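Local coordinates for OsmC family protein (Rhodothermus marinus, PDB 5CML), which probably hydrolyses carboxyl esters as a serine esterase, this chain being the alpha/beta-hydrolase portion of a longer protein that also carries an OsmC domain, at residues A[102-113]-A[124-134]; A[6-16]-A[86-94]. All coordinates share one frame; numbering follows the deposited sequence.

Contact 1. Residues A[102-113]-A[124-134]; sequences PALLIGHSLGGA and EVKAVATIGAP
L105 and G107 of strand 104-108 exchange backbone hydrogen bonds with A127, A129 and I131 of strand 127-131, the two strands running parallel with their axes 13° apart, and S109 N closes the row on I131 O at 2.8 Å. At the other end A103 O takes K126 N and, weakly, A127 N. Near the N-terminal end of the pairing, L105 crosses V125 at about a right angle: CG of L105 lies 3.8 Å from V125 CG2, and its CD1 leans on the same valine. L104 works on the other face, its CG anti to the backbone N (chi1 173°), which turns the branch toward strand 127-131, where CD1 lies 4.1 Å from A127 CB. The two strands, joined through helix 110-118, form a beta-alpha-beta unit, and the sharp turn at S109, with phi at +60°, fits the nucleophile elbow of alpha/beta hydrolases. S109 OG is hydrogen-bonded to H229 NE2, consistent with a Ser-His-Asp triad that includes D200. Behind the elbow the fit is close: T130 CG2 lies 3.7 Å from G112 CA, and a beta carbon on G112 would run into A133 CB. The ring of H108 has S109 CB over one face, while its CD2 sits 4.0 Å from I131 CG2; both ring nitrogens bond elsewhere, ND1 to C37 N and NE2 to H229 O. P134 CD rests 3.4 Å from S109 O.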
loop_
_atom_site.group_PDB
_atom_site.type_symbol
_atom_site.label_atom_id
_atom_site.label_comp_id
_atom_site.label_asym_id
_atom_site.label_seq_id
_atom_site.Cartn_x
_atom_site.Cartn_y
_atom_site.Cartn_z
ATOM N N PRO A 102 -1.365 -11.681 -7.347
ATOM C CA PRO A 102 -0.336 -11.283 -6.368
ATOM C C PRO A 102 -0.432 -12.090 -5.079
ATOM O O PRO A 102 -1.523 -12.315 -4.536
ATOM C CB PRO A 102 -0.635 -9.802 -6.116
ATOM C CG PRO A 102 -2.125 -9.668 -6.445
ATOM C CD PRO A 102 -2.359 -10.625 -7.588
ATOM N N ALA A 103 0.727 -12.519 -4.598
ATOM C CA ALA A 103 0.831 -13.290 -3.377
ATOM C C ALA A 103 1.159 -12.386 -2.199
ATOM O O ALA A 103 1.042 -12.809 -1.070
ATOM C CB ALA A 103 1.890 -14.369 -3.516
ATOM N N LEU A 104 1.544 -11.144 -2.479
ATOM C CA LEU A 104 1.921 -10.178 -1.436
ATOM C C LEU A 104 1.264 -8.856 -1.754
ATOM O O LEU A 104 1.370 -8.367 -2.891
ATOM C CB LEU A 104 3.447 -10.010 -1.371
ATOM C CG LEU A 104 4.065 -8.930 -0.472
ATOM C CD1 LEU A 104 3.760 -9.168 0.971
ATOM C CD2 LEU A 104 5.571 -8.877 -0.677
ATOM N N LEU A 105 0.552 -8.292 -0.774
ATOM C CA LEU A 105 0.061 -6.930 -0.867
ATOM C C LEU A 105 0.875 -6.060 0.065
ATOM O O LEU A 105 1.099 -6.430 1.219
ATOM C CB LEU A 105 -1.413 -6.844 -0.469
ATOM C CG LEU A 105 -2.407 -7.537 -1.381
ATOM C CD1 LEU A 105 -3.859 -7.296 -0.854
ATOM C CD2 LEU A 105 -2.289 -7.117 -2.852
ATOM N N ILE A 106 1.254 -4.888 -0.429
ATOM C CA ILE A 106 2.000 -3.896 0.337
ATOM C C ILE A 106 1.275 -2.571 0.222
ATOM O O ILE A 106 0.936 -2.151 -0.884
ATOM C CB ILE A 106 3.450 -3.704 -0.197
ATOM C CG1 ILE A 106 4.161 -5.043 -0.399
ATOM C CG2 ILE A 106 4.235 -2.773 0.732
ATOM C CD1 ILE A 106 5.430 -4.944 -1.299
ATOM N N GLY A 107 1.059 -1.892 1.345
ATOM C CA GLY A 107 0.414 -0.596 1.309
ATOM C C GLY A 107 1.107 0.429 2.182
ATOM O O GLY A 107 1.404 0.159 3.336
ATOM N N HIS A 108 1.323 1.623 1.646
ATOM C CA HIS A 108 1.893 2.723 2.418
ATOM C C HIS A 108 0.831 3.784 2.679
ATOM O O HIS A 108 0.063 4.127 1.784
ATOM C CB HIS A 108 3.087 3.316 1.667
ATOM C CG HIS A 108 3.464 4.694 2.114
ATOM N ND1 HIS A 108 3.299 5.810 1.320
ATOM C CD2 HIS A 108 4.047 5.129 3.258
ATOM C CE1 HIS A 108 3.743 6.876 1.964
ATOM N NE2 HIS A 108 4.191 6.491 3.147
ATOM N N SER A 109 0.774 4.257 3.920
ATOM C CA SER A 109 -0.099 5.349 4.337
ATOM C C SER A 109 -1.565 4.957 4.087
ATOM O O SER A 109 -2.000 3.862 4.476
ATOM C CB SER A 109 0.302 6.644 3.608
ATOM O OG SER A 109 -0.422 7.763 4.075
ATOM N N LEU A 110 -2.315 5.819 3.428
ATOM C CA LEU A 110 -3.695 5.485 3.051
ATOM C C LEU A 110 -3.773 4.203 2.232
ATOM O O LEU A 110 -4.766 3.476 2.309
ATOM C CB LEU A 110 -4.338 6.627 2.265
ATOM C CG LEU A 110 -4.766 7.832 3.080
ATOM C CD1 LEU A 110 -5.532 8.758 2.163
ATOM C CD2 LEU A 110 -5.647 7.452 4.284
ATOM N N GLY A 111 -2.737 3.934 1.434
ATOM C CA GLY A 111 -2.664 2.692 0.688
ATOM C C GLY A 111 -2.593 1.481 1.590
ATOM O O GLY A 111 -3.015 0.393 1.211
ATOM N N GLY A 112 -2.024 1.657 2.785
ATOM C CA GLY A 112 -1.970 0.580 3.758
ATOM C C GLY A 112 -3.364 0.236 4.271
ATOM O O GLY A 112 -3.747 -0.934 4.398
ATOM N N ALA A 113 -4.138 1.266 4.581
ATOM C CA ALA A 113 -5.498 1.030 5.014
ATOM C C ALA A 113 -6.264 0.320 3.892
ATOM O O ALA A 113 -7.006 -0.625 4.137
ATOM C CB ALA A 113 -6.166 2.331 5.400
ATOM N N GLU A 124 -5.553 -15.722 -3.102
ATOM C CA GLU A 124 -4.181 -15.962 -3.515
ATOM C C GLU A 124 -3.174 -15.113 -2.760
ATOM O O GLU A 124 -1.974 -15.426 -2.780
ATOM C CB GLU A 124 -4.033 -15.707 -5.010
ATOM C CG GLU A 124 -4.989 -16.521 -5.880
ATOM C CD GLU A 124 -4.739 -18.006 -5.803
ATOM O OE1 GLU A 124 -4.244 -18.570 -6.809
ATOM O OE2 GLU A 124 -5.056 -18.609 -4.747
ATOM N N VAL A 125 -3.637 -14.054 -2.094
ATOM C CA VAL A 125 -2.734 -13.229 -1.284
ATOM C C VAL A 125 -2.337 -14.034 -0.059
ATOM O O VAL A 125 -3.197 -14.470 0.707
ATOM C CB VAL A 125 -3.396 -11.880 -0.861
ATOM C CG1 VAL A 125 -2.571 -11.116 0.188
ATOM C CG2 VAL A 125 -3.693 -11.020 -2.095
ATOM N N LYS A 126 -1.027 -14.196 0.139
ATOM C CA LYS A 126 -0.502 -15.036 1.212
ATOM C C LYS A 126 0.088 -14.220 2.354
ATOM O O LYS A 126 0.373 -14.758 3.412
ATOM C CB LYS A 126 0.561 -15.990 0.662
ATOM C CG LYS A 126 0.044 -16.904 -0.446
ATOM C CD LYS A 126 -1.031 -17.861 0.064
ATOM C CE LYS A 126 -1.540 -18.807 -1.038
ATOM N NZ LYS A 126 -3.031 -19.013 -0.971
ATOM N N ALA A 127 0.295 -12.934 2.134
ATOM C CA ALA A 127 0.937 -12.076 3.134
ATOM C C ALA A 127 0.640 -10.622 2.839
ATOM O O ALA A 127 0.443 -10.250 1.675
ATOM C CB ALA A 127 2.455 -12.313 3.174
ATOM N N VAL A 128 0.542 -9.810 3.898
ATOM C CA VAL A 128 0.238 -8.394 3.761
ATOM C C VAL A 128 1.183 -7.599 4.627
ATOM O O VAL A 128 1.453 -7.985 5.767
ATOM C CB VAL A 128 -1.220 -8.068 4.188
ATOM C CG1 VAL A 128 -1.533 -6.554 4.065
ATOM C CG2 VAL A 128 -2.220 -8.925 3.416
ATOM N N ALA A 129 1.665 -6.479 4.097
ATOM C CA ALA A 129 2.595 -5.621 4.823
ATOM C C ALA A 129 2.182 -4.168 4.596
ATOM O O ALA A 129 1.792 -3.787 3.474
ATOM C CB ALA A 129 4.037 -5.848 4.374
ATOM N N THR A 130 2.260 -3.356 5.646
ATOM C CA THR A 130 1.933 -1.948 5.512
ATOM C C THR A 130 2.975 -1.065 6.161
ATOM O O THR A 130 3.719 -1.511 7.032
ATOM C CB THR A 130 0.546 -1.609 6.133
ATOM O OG1 THR A 130 0.563 -1.881 7.535
ATOM C CG2 THR A 130 -0.556 -2.428 5.475
ATOM N N ILE A 131 2.995 0.190 5.728
ATOM C CA ILE A 131 3.952 1.196 6.195
ATOM C C ILE A 131 3.191 2.467 6.580
ATOM O O ILE A 131 2.612 3.134 5.714
ATOM C CB ILE A 131 4.986 1.539 5.105
ATOM C CG1 ILE A 131 5.627 0.273 4.548
ATOM C CG2 ILE A 131 6.033 2.533 5.607
ATOM C CD1 ILE A 131 6.094 0.411 3.114
ATOM N N GLY A 132 3.185 2.822 7.860
ATOM C CA GLY A 132 2.558 4.066 8.269
ATOM C C GLY A 132 1.044 4.068 8.115
ATOM O O GLY A 132 0.446 5.123 7.944
ATOM N N ALA A 133 0.419 2.904 8.185
ATOM C CA ALA A 133 -1.033 2.809 7.923
ATOM C C ALA A 133 -1.878 3.341 9.092
ATOM O O ALA A 133 -1.591 3.053 10.251
ATOM C CB ALA A 133 -1.428 1.375 7.633
ATOM N N PRO A 134 -2.940 4.094 8.777
ATOM C CA PRO A 134 -3.876 4.504 9.824
ATOM C C PRO A 134 -4.783 3.337 10.185
ATOM O O PRO A 134 -4.979 2.458 9.362
ATOM C CB PRO A 134 -4.633 5.660 9.187
ATOM C CG PRO A 134 -4.630 5.353 7.735
ATOM C CD PRO A 134 -3.282 4.674 7.472
#

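Contact 2. Residues A[6-16]-A[86-94]; sequences VTFENNRGERL and EDLRAACRF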
loop_
_atom_site.group_PDB
_atom_site.type_symbol
_atom_site.label_atom_id
_atom_site.label_comp_id
_atom_site.label_asym_id
_atom_site.label_seq_id
_atom_site.Cartn_x
_atom_site.Cartn_y
_atom_site.Cartn_z
ATOM N N VAL A 6 3.034 0.056 -17.381
ATOM C CA VAL A 6 1.890 -0.750 -17.740
ATOM C C VAL A 6 0.640 0.081 -17.662
ATOM O O VAL A 6 0.581 1.089 -16.963
ATOM C CB VAL A 6 1.721 -1.999 -16.843
ATOM C CG1 VAL A 6 2.983 -2.846 -16.870
ATOM C CG2 VAL A 6 1.315 -1.629 -15.425
ATOM N N THR A 7 -0.362 -0.362 -18.395
ATOM C CA THR A 7 -1.665 0.272 -18.380
ATOM C C THR A 7 -2.738 -0.800 -18.261
ATOM O O THR A 7 -2.586 -1.908 -18.756
ATOM C CB THR A 7 -1.888 1.128 -19.644
ATOM O OG1 THR A 7 -0.831 2.087 -19.760
ATOM C CG2 THR A 7 -3.149 1.872 -19.529
ATOM N N PHE A 8 -3.817 -0.467 -17.571
ATOM C CA PHE A 8 -4.946 -1.368 -17.445
ATOM C C PHE A 8 -6.180 -0.567 -17.137
ATOM O O PHE A 8 -6.093 0.612 -16.803
ATOM C CB PHE A 8 -4.726 -2.420 -16.359
ATOM C CG PHE A 8 -4.377 -1.841 -15.013
ATOM C CD1 PHE A 8 -3.071 -1.540 -14.692
ATOM C CD2 PHE A 8 -5.377 -1.573 -14.080
ATOM C CE1 PHE A 8 -2.750 -1.001 -13.457
ATOM C CE2 PHE A 8 -5.070 -1.032 -12.856
ATOM C CZ PHE A 8 -3.742 -0.743 -12.539
ATOM N N GLU A 9 -7.331 -1.217 -17.253
ATOM C CA GLU A 9 -8.609 -0.544 -17.059
ATOM C C GLU A 9 -9.307 -0.989 -15.791
ATOM O O GLU A 9 -9.115 -2.114 -15.340
ATOM C CB GLU A 9 -9.524 -0.797 -18.251
ATOM C CG GLU A 9 -9.094 -0.069 -19.501
ATOM C CD GLU A 9 -10.093 -0.221 -20.632
ATOM O OE1 GLU A 9 -11.241 -0.653 -20.372
ATOM O OE2 GLU A 9 -9.722 0.088 -21.783
ATOM N N ASN A 10 -10.119 -0.109 -15.214
ATOM C CA ASN A 10 -10.989 -0.525 -14.130
ATOM C C ASN A 10 -12.336 -0.918 -14.724
ATOM O O ASN A 10 -12.499 -0.977 -15.961
ATOM C CB ASN A 10 -11.121 0.566 -13.046
ATOM C CG ASN A 10 -11.691 1.865 -13.569
ATOM O OD1 ASN A 10 -12.340 1.903 -14.614
ATOM N ND2 ASN A 10 -11.449 2.950 -12.829
ATOM N N ASN A 11 -13.297 -1.219 -13.865
ATOM C CA ASN A 11 -14.550 -1.769 -14.355
ATOM C C ASN A 11 -15.465 -0.698 -14.982
ATOM O O ASN A 11 -16.532 -1.022 -15.508
ATOM C CB ASN A 11 -15.259 -2.533 -13.226
ATOM C CG ASN A 11 -15.579 -1.671 -12.036
ATOM O OD1 ASN A 11 -15.700 -0.456 -12.149
ATOM N ND2 ASN A 11 -15.708 -2.298 -10.871
ATOM N N ARG A 12 -15.023 0.561 -14.959
ATOM C CA ARG A 12 -15.693 1.646 -15.685
ATOM C C ARG A 12 -14.978 1.996 -16.988
ATOM O O ARG A 12 -15.346 2.953 -17.679
ATOM C CB ARG A 12 -15.790 2.888 -14.812
ATOM C CG ARG A 12 -16.573 2.653 -13.540
ATOM C CD ARG A 12 -16.949 3.953 -12.850
ATOM N NE ARG A 12 -17.628 3.706 -11.580
ATOM C CZ ARG A 12 -18.877 3.262 -11.463
ATOM N NH1 ARG A 12 -19.610 3.000 -12.542
ATOM N NH2 ARG A 12 -19.396 3.070 -10.257
ATOM N N GLY A 13 -13.961 1.219 -17.330
ATOM C CA GLY A 13 -13.250 1.419 -18.578
ATOM C C GLY A 13 -12.315 2.608 -18.525
ATOM O O GLY A 13 -11.872 3.103 -19.558
ATOM N N GLU A 14 -12.000 3.060 -17.317
ATOM C CA GLU A 14 -11.052 4.149 -17.135
ATOM C C GLU A 14 -9.654 3.586 -17.159
ATOM O O GLU A 14 -9.393 2.525 -16.595
ATOM C CB GLU A 14 -11.312 4.887 -15.821
ATOM C CG GLU A 14 -12.627 5.665 -15.831
ATOM C CD GLU A 14 -13.132 6.010 -14.449
ATOM O OE1 GLU A 14 -12.436 5.692 -13.457
ATOM O OE2 GLU A 14 -14.237 6.600 -14.363
ATOM N N ARG A 15 -8.759 4.306 -17.816
ATOM C CA ARG A 15 -7.398 3.833 -18.003
ATOM C C ARG A 15 -6.521 4.229 -16.829
ATOM O O ARG A 15 -6.470 5.393 -16.451
ATOM C CB ARG A 15 -6.833 4.393 -19.301
ATOM C CG ARG A 15 -5.796 3.518 -19.922
ATOM C CD ARG A 15 -6.358 2.136 -20.245
ATOM N NE ARG A 15 -6.523 1.880 -21.673
ATOM C CZ ARG A 15 -6.431 0.674 -22.231
ATOM N NH1 ARG A 15 -6.122 -0.390 -21.491
ATOM N NH2 ARG A 15 -6.622 0.533 -23.539
ATOM N N LEU A 16 -5.848 3.243 -16.251
ATOM C CA LEU A 16 -4.957 3.458 -15.118
ATOM C C LEU A 16 -3.534 3.117 -15.531
ATOM O O LEU A 16 -3.325 2.241 -16.367
ATOM C CB LEU A 16 -5.405 2.600 -13.927
ATOM C CG LEU A 16 -6.831 2.859 -13.426
ATOM C CD1 LEU A 16 -7.363 1.698 -12.625
ATOM C CD2 LEU A 16 -6.833 4.117 -12.585
ATOM N N GLU A 86 -11.980 0.027 -6.036
ATOM C CA GLU A 86 -12.069 -0.626 -7.338
ATOM C C GLU A 86 -10.783 -0.488 -8.154
ATOM O O GLU A 86 -10.410 -1.406 -8.860
ATOM C CB GLU A 86 -13.245 -0.071 -8.144
ATOM C CG GLU A 86 -13.193 -0.379 -9.666
ATOM C CD GLU A 86 -12.838 -1.840 -10.051
ATOM O OE1 GLU A 86 -12.970 -2.786 -9.234
ATOM O OE2 GLU A 86 -12.399 -2.034 -11.201
ATOM N N ASP A 87 -10.102 0.647 -8.066
ATOM C CA ASP A 87 -8.833 0.780 -8.781
ATOM C C ASP A 87 -7.800 -0.206 -8.263
ATOM O O ASP A 87 -7.030 -0.750 -9.041
ATOM C CB ASP A 87 -8.302 2.208 -8.683
ATOM C CG ASP A 87 -9.177 3.193 -9.416
ATOM O OD1 ASP A 87 -9.962 2.759 -10.286
ATOM O OD2 ASP A 87 -9.090 4.398 -9.118
ATOM N N LEU A 88 -7.759 -0.434 -6.953
ATOM C CA LEU A 88 -6.844 -1.433 -6.399
ATOM C C LEU A 88 -7.239 -2.835 -6.864
ATOM O O LEU A 88 -6.386 -3.631 -7.256
ATOM C CB LEU A 88 -6.838 -1.374 -4.875
ATOM C CG LEU A 88 -5.491 -1.177 -4.216
ATOM C CD1 LEU A 88 -4.746 0.048 -4.782
ATOM C CD2 LEU A 88 -5.718 -1.060 -2.715
ATOM N N ARG A 89 -8.538 -3.130 -6.853
ATOM C CA ARG A 89 -8.995 -4.426 -7.346
ATOM C C ARG A 89 -8.623 -4.590 -8.818
ATOM O O ARG A 89 -8.224 -5.677 -9.222
ATOM C CB ARG A 89 -10.510 -4.588 -7.152
ATOM C CG ARG A 89 -10.932 -4.568 -5.698
ATOM C CD ARG A 89 -12.429 -4.543 -5.604
ATOM N NE ARG A 89 -12.837 -4.439 -4.209
ATOM C CZ ARG A 89 -13.668 -3.523 -3.732
ATOM N NH1 ARG A 89 -14.234 -2.622 -4.538
ATOM N NH2 ARG A 89 -13.935 -3.514 -2.436
ATOM N N ALA A 90 -8.723 -3.511 -9.597
ATOM C CA ALA A 90 -8.396 -3.551 -11.022
ATOM C C ALA A 90 -6.917 -3.886 -11.239
ATOM O O ALA A 90 -6.542 -4.590 -12.202
ATOM C CB ALA A 90 -8.742 -2.223 -11.678
ATOM N N ALA A 91 -6.075 -3.401 -10.332
ATOM C CA ALA A 91 -4.656 -3.664 -10.427
ATOM C C ALA A 91 -4.392 -5.141 -10.140
ATOM O O ALA A 91 -3.520 -5.764 -10.757
ATOM C CB ALA A 91 -3.878 -2.787 -9.452
ATOM N N CYS A 92 -5.116 -5.685 -9.165
ATOM C CA CYS A 92 -4.982 -7.093 -8.821
ATOM C C CYS A 92 -5.453 -7.981 -9.981
ATOM O O CYS A 92 -4.806 -8.986 -10.300
ATOM C CB CYS A 92 -5.765 -7.421 -7.564
ATOM S SG CYS A 92 -5.048 -6.775 -6.028
ATOM N N ARG A 93 -6.559 -7.599 -10.617
ATOM C CA ARG A 93 -7.070 -8.345 -11.778
ATOM C C ARG A 93 -6.077 -8.311 -12.940
ATOM O O ARG A 93 -5.915 -9.300 -13.654
ATOM C CB ARG A 93 -8.437 -7.801 -12.223
ATOM C CG ARG A 93 -9.541 -8.126 -11.197
ATOM C CD ARG A 93 -10.934 -7.972 -11.780
ATOM N NE ARG A 93 -11.137 -6.635 -12.308
ATOM C CZ ARG A 93 -11.582 -5.599 -11.606
ATOM N NH1 ARG A 93 -11.895 -5.718 -10.313
ATOM N NH2 ARG A 93 -11.723 -4.430 -12.210
ATOM N N PHE A 94 -5.407 -7.177 -13.117
ATOM C CA PHE A 94 -4.408 -7.031 -14.172
ATOM C C PHE A 94 -3.282 -8.035 -13.942
ATOM O O PHE A 94 -2.873 -8.742 -14.860
ATOM C CB PHE A 94 -3.875 -5.597 -14.202
ATOM C CG PHE A 94 -2.589 -5.434 -14.962
ATOM C CD1 PHE A 94 -2.592 -5.342 -16.338
ATOM C CD2 PHE A 94 -1.374 -5.362 -14.300
ATOM C CE1 PHE A 94 -1.414 -5.186 -17.036
ATOM C CE2 PHE A 94 -0.196 -5.203 -15.009
ATOM C CZ PHE A 94 -0.221 -5.118 -16.372
HETATM O O HOH W 1 -7.736 -4.779 -14.701
HETATM O O HOH W 2 -11.258 -4.191 -14.999
#
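F8 holds CG between its backbone N and carbonyl carbon (chi1 54°), while F94 swings CG anti to its own N (chi1 163°), and the two side chains cross at about a right angle between strand 6-9 and helix 86-94. Their ring planes are near parallel, 26° apart, but slid so far that they barely overlap: F8 CD1 stands over one face of F94 toward its rim, and F8 CB comes 3.6 Å from F94 CD1. V6 CB meets the far end of F94 at CZ, 3.7 Å away, and F8 CZ reaches A91 CB at the same distance. N10 marks the polar end. Its ND2 gives a nearly straight bond to D87 OD1 at 3.0 Å, amide and carboxylate almost coplanar, and its other N-H goes to E14 OE1. N10 OD1 accepts R12 N and E14 N from opposite faces of its plane. Replacing N10 by alanine removes all four bonds, which would probably leave D87 OD1 without its amide mate and the turn freer to shift. Beside it the N11 amide stacks on the E86 carboxylate, whose OE2 takes N11 N at 2.9 Å and, on its syn lone pair, R93 NH2 at 2.7 Å. One water bridges E9 O to A90 O, another E9 O to R93 NH2. The R12 N to N10 OD1 bond makes an Asx turn, overlapping the type I turn N10-G13, part of a beta hairpin that packs at the edge of the alpha/beta-hydrolase sheet against helix 85-98.

Contact 1 lies deep in the chain, its centre about 5 Å from the chain centre, whereas contact 2, its centre about 16 Å from the chain centre, is only partly buried. Both reach the same eight-stranded sheet: contact 1 pairs two of its inner strands, contact 2 sets a helix against the hairpin that opens it, with strand 2-9 outermost. The chemistry follows the place. Main-chain bonds and aliphatic packing dominate at the centre, in the contact that holds the probable nucleophile; toward the surface an aromatic pair gives way to amides, carboxylates, a salt bridge and bridging waters. Helix 85-98 leads into strand 104-108, and the two contacts touch through C92, whose O lies 4.0 Å from P102 CD and whose SG lies 4.2 Å from L105 CD2.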